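D-hydantoinase (Ralstonia pickettii, PDB 1NFG) probably catalyses the stereospecific hydrolysis of the cyclic amide bond of D-hydantoin derivatives, and binds two zinc ions per subunit. Local coordinates at residues 138-143 with 174-179; 170-175 with 227-232. All coordinates share one frame; numbering follows the deposited sequence.

Contact 1 (138-143 with 174-179); sequences VLPDLG and TGSLVM
Pro140 rests its ring on two hydroxyls, those of Thr174 and Ser176. Its CB points toward the 174-179 segment and sits 4.0 Å from Ser176 OG. Thr174 O is a little farther from the same carbon. CG, the outer corner of the ring, makes the nearest approaches. It lies 3.4 Å from Ser176 OG and 3.7 Å from Thr174 OG1. Thr174 CB is also 3.7 Å from CG.

Both hydroxyls are turned to this spot. Thr174 OG1 stands between its own backbone N and carbonyl carbon (chi1 66°), while Ser176 OG lies beside its backbone N (chi1 -64°). The two oxygens share a hydrogen bond of 2.9 Å. Thr174 OG1 may also bond to Lys170 O, one turn back in helix 161-174. On the other side, Gly143 N bonds to Pro140 O at 2.8 Å, closing a short turn.

The contact joins the loop after helix 130-135 to the link between helix 161-174 and strand 178-180 of the TIM barrel. No hydrogen bond crosses it. The two buried hydroxyls bond to each other, and the proline adds only van der Waals contact through its CH2 groups.

Contact 2 (170-175 with 227-232); sequences KAVKTG and EIVNAP
Val172 packs against Ala231 where two helices of the TIM barrel end close together. Helix 212-229 finishes in a Schellman motif. Asn230 is its C-prime residue, with positive phi; Asn230 N bonds to Glu227 O, and Ala231 N reaches back to Ala226 O. The chain then runs through Ala231 and Pro232 into strand 233-235. Helix 161-174 likewise gives way to a positive-phi residue, Gly175, before strand 178-180. The contact therefore lies at the end of the barrel where these strands begin. In this fold the active site is at the other end.

Val172 supplies more than half of the 120 Å² buried here. One branch does the touching. CG1 is anti to the backbone N (chi1 165°), which leaves CG2 beside that N and facing the 227-232 segment. CG2 lies 3.8 Å from Ala231 CA. Its modelled approach to Ala231 CB is too close for two carbons and is doubtful in detail.

Pro232 flanks this spot, with CD 4.5 Å from Val172 CG2. Val229 comes in from the last turn of its helix, its CG1 4.3 Å from the same methyl. Val229 also packs on Leu165 and Leu168 of helix 161-174, and on Tyr190 of the second subunit. The contact across the segments is apolar and has no hydrogen bond. One backbone oxygen is nonetheless close to the methyl: Asn230 O, which takes a weak hydrogen bond from Arg256 NH2, lies 4.0 Å from Val172 CG2.

In the fold
Both contacts use the end of helix 161-174, and their segments overlap at Thr174 and Gly175. The centres of contact 1 and contact 2 are about 11 Å apart. Contact 1 is buried and ties the helix end to the loop that follows helix 130-135. Contact 2 is only partly buried and ties the same helix to the end of helix 212-229, near the second subunit. Contact 1 sets a proline against paired hydroxyls, whereas contact 2 relies mainly on methyl groups. They also touch directly. Ser176 N probably bonds to Ala171 O at 2.6 Å, and Val178 CG2 packs on Ala171 CB. Leu177 of contact 1 reaches Pro232 of contact 2, where the neighbouring barrel strands 178-180 and 233-235 begin.

Contact 1 (138-143 with 174-179)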
loop_
_atom_site.group_PDB
_atom_site.type_symbol
_atom_site.label_atom_id
_atom_site.label_comp_id
_atom_site.label_asym_id
_atom_site.label_seq_id
_atom_site.Cartn_x
_atom_site.Cartn_y
_atom_site.Cartn_z
ATOM N N VAL A 138 30.503 -12.749 -22.755
ATOM C CA VAL A 138 30.606 -13.374 -24.068
ATOM C C VAL A 138 29.296 -13.884 -24.666
ATOM O O VAL A 138 28.977 -13.570 -25.807
ATOM C CB VAL A 138 31.611 -14.552 -24.023
ATOM C CG1 VAL A 138 31.656 -15.261 -25.367
ATOM C CG2 VAL A 138 32.991 -14.038 -23.639
ATOM N N LEU A 139 28.547 -14.675 -23.903
ATOM C CA LEU A 139 27.284 -15.232 -24.386
ATOM C C LEU A 139 26.377 -14.263 -25.145
ATOM O O LEU A 139 25.788 -14.633 -26.164
ATOM C CB LEU A 139 26.504 -15.866 -23.229
ATOM C CG LEU A 139 26.675 -17.384 -23.099
ATOM C CD1 LEU A 139 28.134 -17.713 -22.861
ATOM C CD2 LEU A 139 25.820 -17.913 -21.964
ATOM N N PRO A 140 26.239 -13.017 -24.657
ATOM C CA PRO A 140 25.383 -12.049 -25.349
ATOM C C PRO A 140 25.651 -11.973 -26.845
ATOM O O PRO A 140 24.720 -12.050 -27.641
ATOM C CB PRO A 140 25.694 -10.746 -24.629
ATOM C CG PRO A 140 25.873 -11.212 -23.225
ATOM C CD PRO A 140 26.740 -12.450 -23.391
ATOM N N ASP A 141 26.917 -11.838 -27.227
ATOM C CA ASP A 141 27.266 -11.758 -28.645
ATOM C C ASP A 141 26.980 -13.035 -29.434
ATOM O O ASP A 141 27.067 -13.043 -30.658
ATOM C CB ASP A 141 28.731 -11.363 -28.819
ATOM C CG ASP A 141 28.990 -9.925 -28.415
ATOM O OD1 ASP A 141 28.108 -9.065 -28.665
ATOM O OD2 ASP A 141 30.077 -9.651 -27.861
ATOM N N LEU A 142 26.644 -14.112 -28.735
ATOM C CA LEU A 142 26.318 -15.363 -29.399
ATOM C C LEU A 142 24.809 -15.405 -29.614
ATOM O O LEU A 142 24.286 -16.317 -30.258
ATOM C CB LEU A 142 26.726 -16.552 -28.533
ATOM C CG LEU A 142 28.191 -16.627 -28.104
ATOM C CD1 LEU A 142 28.394 -17.887 -27.266
ATOM C CD2 LEU A 142 29.098 -16.628 -29.333
ATOM N N GLY A 143 24.112 -14.416 -29.054
ATOM C CA GLY A 143 22.668 -14.363 -29.176
ATOM C C GLY A 143 21.940 -14.856 -27.934
ATOM O O GLY A 143 20.742 -15.131 -27.985
ATOM N N THR A 174 26.611 -5.859 -20.298
ATOM C CA THR A 174 26.466 -6.522 -21.586
ATOM C C THR A 174 25.105 -6.290 -22.224
ATOM O O THR A 174 24.783 -6.892 -23.248
ATOM C CB THR A 174 26.643 -8.029 -21.437
ATOM O OG1 THR A 174 25.564 -8.550 -20.651
ATOM C CG2 THR A 174 27.964 -8.342 -20.753
ATOM N N GLY A 175 24.301 -5.429 -21.610
ATOM C CA GLY A 175 22.977 -5.158 -22.134
ATOM C C GLY A 175 22.110 -6.401 -22.141
ATOM O O GLY A 175 21.430 -6.684 -23.122
ATOM N N SER A 176 22.137 -7.156 -21.048
ATOM C CA SER A 176 21.335 -8.368 -20.955
ATOM C C SER A 176 20.247 -8.222 -19.905
ATOM O O SER A 176 20.211 -7.237 -19.168
ATOM C CB SER A 176 22.218 -9.568 -20.618
ATOM O OG SER A 176 23.132 -9.818 -21.669
ATOM N N LEU A 177 19.367 -9.213 -19.839
ATOM C CA LEU A 177 18.272 -9.193 -18.884
ATOM C C LEU A 177 18.343 -10.366 -17.910
ATOM O O LEU A 177 18.371 -11.526 -18.319
ATOM C CB LEU A 177 16.930 -9.237 -19.625
ATOM C CG LEU A 177 15.677 -9.313 -18.749
ATOM C CD1 LEU A 177 15.480 -7.990 -18.045
ATOM C CD2 LEU A 177 14.471 -9.656 -19.597
ATOM N N VAL A 178 18.360 -10.062 -16.618
ATOM C CA VAL A 178 18.408 -11.110 -15.614
ATOM C C VAL A 178 17.000 -11.617 -15.304
ATOM O O VAL A 178 16.083 -10.834 -15.086
ATOM C CB VAL A 178 19.054 -10.602 -14.306
ATOM C CG1 VAL A 178 19.009 -11.687 -13.250
ATOM C CG2 VAL A 178 20.487 -10.178 -14.568
ATOM N N MET A 179 16.840 -12.933 -15.306
ATOM C CA MET A 179 15.571 -13.569 -15.001
ATOM C C MET A 179 15.774 -14.286 -13.674
ATOM O O MET A 179 16.879 -14.752 -13.384
ATOM C CB MET A 179 15.222 -14.585 -16.078
ATOM C CG MET A 179 15.167 -13.999 -17.470
ATOM S SD MET A 179 14.756 -15.264 -18.669
ATOM C CE MET A 179 16.341 -15.640 -19.208
#

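Contact 2 (170-175 with 227-232)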
loop_
_atom_site.group_PDB
_atom_site.type_symbol
_atom_site.label_atom_id
_atom_site.label_comp_id
_atom_site.label_asym_id
_atom_site.label_seq_id
_atom_site.Cartn_x
_atom_site.Cartn_y
_atom_site.Cartn_z
ATOM N N LYS A 170 26.689 -7.781 -14.413
ATOM C CA LYS A 170 27.185 -8.213 -15.716
ATOM C C LYS A 170 26.146 -7.954 -16.809
ATOM O O LYS A 170 26.492 -7.572 -17.932
ATOM C CB LYS A 170 27.532 -9.705 -15.690
ATOM C CG LYS A 170 28.894 -10.025 -15.097
ATOM C CD LYS A 170 30.002 -9.318 -15.866
ATOM C CE LYS A 170 31.379 -9.735 -15.377
ATOM N NZ LYS A 170 32.461 -8.894 -15.964
ATOM N N ALA A 171 24.875 -8.167 -16.475
ATOM C CA ALA A 171 23.784 -7.951 -17.419
ATOM C C ALA A 171 23.724 -6.483 -17.845
ATOM O O ALA A 171 23.504 -6.179 -19.020
ATOM C CB ALA A 171 22.477 -8.362 -16.796
ATOM N N VAL A 172 23.920 -5.571 -16.898
ATOM C CA VAL A 172 23.890 -4.154 -17.230
ATOM C C VAL A 172 25.033 -3.801 -18.172
ATOM O O VAL A 172 24.867 -3.006 -19.094
ATOM C CB VAL A 172 23.988 -3.268 -15.966
ATOM C CG1 VAL A 172 24.334 -1.841 -16.347
ATOM C CG2 VAL A 172 22.672 -3.283 -15.223
ATOM N N LYS A 173 26.196 -4.395 -17.943
ATOM C CA LYS A 173 27.353 -4.110 -18.780
ATOM C C LYS A 173 27.248 -4.699 -20.180
ATOM O O LYS A 173 27.715 -4.096 -21.140
ATOM C CB LYS A 173 28.630 -4.596 -18.085
ATOM C CG LYS A 173 28.918 -3.796 -16.822
ATOM C CD LYS A 173 30.099 -4.315 -16.011
ATOM C CE LYS A 173 30.317 -3.418 -14.790
ATOM N NZ LYS A 173 31.478 -3.820 -13.952
ATOM N N THR A 174 26.611 -5.859 -20.298
ATOM C CA THR A 174 26.466 -6.522 -21.586
ATOM C C THR A 174 25.105 -6.290 -22.224
ATOM O O THR A 174 24.783 -6.892 -23.248
ATOM C CB THR A 174 26.643 -8.029 -21.437
ATOM O OG1 THR A 174 25.564 -8.550 -20.651
ATOM C CG2 THR A 174 27.964 -8.342 -20.753
ATOM N N GLY A 175 24.301 -5.429 -21.610
ATOM C CA GLY A 175 22.977 -5.158 -22.134
ATOM C C GLY A 175 22.110 -6.401 -22.141
ATOM O O GLY A 175 21.430 -6.684 -23.122
ATOM N N GLU A 227 17.058 -2.919 -8.064
ATOM C CA GLU A 227 17.012 -1.484 -7.817
ATOM C C GLU A 227 18.387 -0.945 -7.437
ATOM O O GLU A 227 18.800 0.117 -7.915
ATOM C CB GLU A 227 16.028 -1.162 -6.688
ATOM C CG GLU A 227 15.644 0.308 -6.624
ATOM C CD GLU A 227 14.694 0.626 -5.483
ATOM O OE1 GLU A 227 13.903 -0.259 -5.081
ATOM O OE2 GLU A 227 14.727 1.777 -4.997
ATOM N N ILE A 228 19.083 -1.674 -6.561
ATOM C CA ILE A 228 20.418 -1.285 -6.092
ATOM C C ILE A 228 21.420 -1.244 -7.238
ATOM O O ILE A 228 22.172 -0.281 -7.384
ATOM C CB ILE A 228 20.954 -2.271 -5.018
ATOM C CG1 ILE A 228 20.076 -2.210 -3.767
ATOM C CG2 ILE A 228 22.400 -1.937 -4.671
ATOM C CD1 ILE A 228 20.143 -0.886 -3.047
ATOM N N VAL A 229 21.444 -2.301 -8.039
ATOM C CA VAL A 229 22.355 -2.351 -9.171
ATOM C C VAL A 229 21.852 -1.401 -10.245
ATOM O O VAL A 229 22.611 -0.966 -11.109
ATOM C CB VAL A 229 22.441 -3.770 -9.765
ATOM C CG1 VAL A 229 23.277 -3.758 -11.028
ATOM C CG2 VAL A 229 23.045 -4.720 -8.741
ATOM N N ASN A 230 20.567 -1.065 -10.164
ATOM C CA ASN A 230 19.926 -0.186 -11.134
ATOM C C ASN A 230 19.916 -0.910 -12.477
ATOM O O ASN A 230 20.432 -0.424 -13.482
ATOM C CB ASN A 230 20.686 1.130 -11.264
ATOM C CG ASN A 230 19.998 2.094 -12.204
ATOM O OD1 ASN A 230 20.611 3.045 -12.687
ATOM N ND2 ASN A 230 18.710 1.857 -12.469
ATOM N N ALA A 231 19.306 -2.084 -12.472
ATOM C CA ALA A 231 19.242 -2.916 -13.651
ATOM C C ALA A 231 17.850 -3.467 -13.884
ATOM O O ALA A 231 17.042 -3.566 -12.962
ATOM C CB ALA A 231 20.216 -4.073 -13.495
ATOM N N PRO A 232 17.546 -3.826 -15.134
ATOM C CA PRO A 232 16.230 -4.382 -15.438
ATOM C C PRO A 232 16.239 -5.826 -14.961
ATOM O O PRO A 232 17.282 -6.478 -14.985
ATOM C CB PRO A 232 16.161 -4.282 -16.957
ATOM C CG PRO A 232 17.604 -4.474 -17.358
ATOM C CD PRO A 232 18.324 -3.599 -16.367
#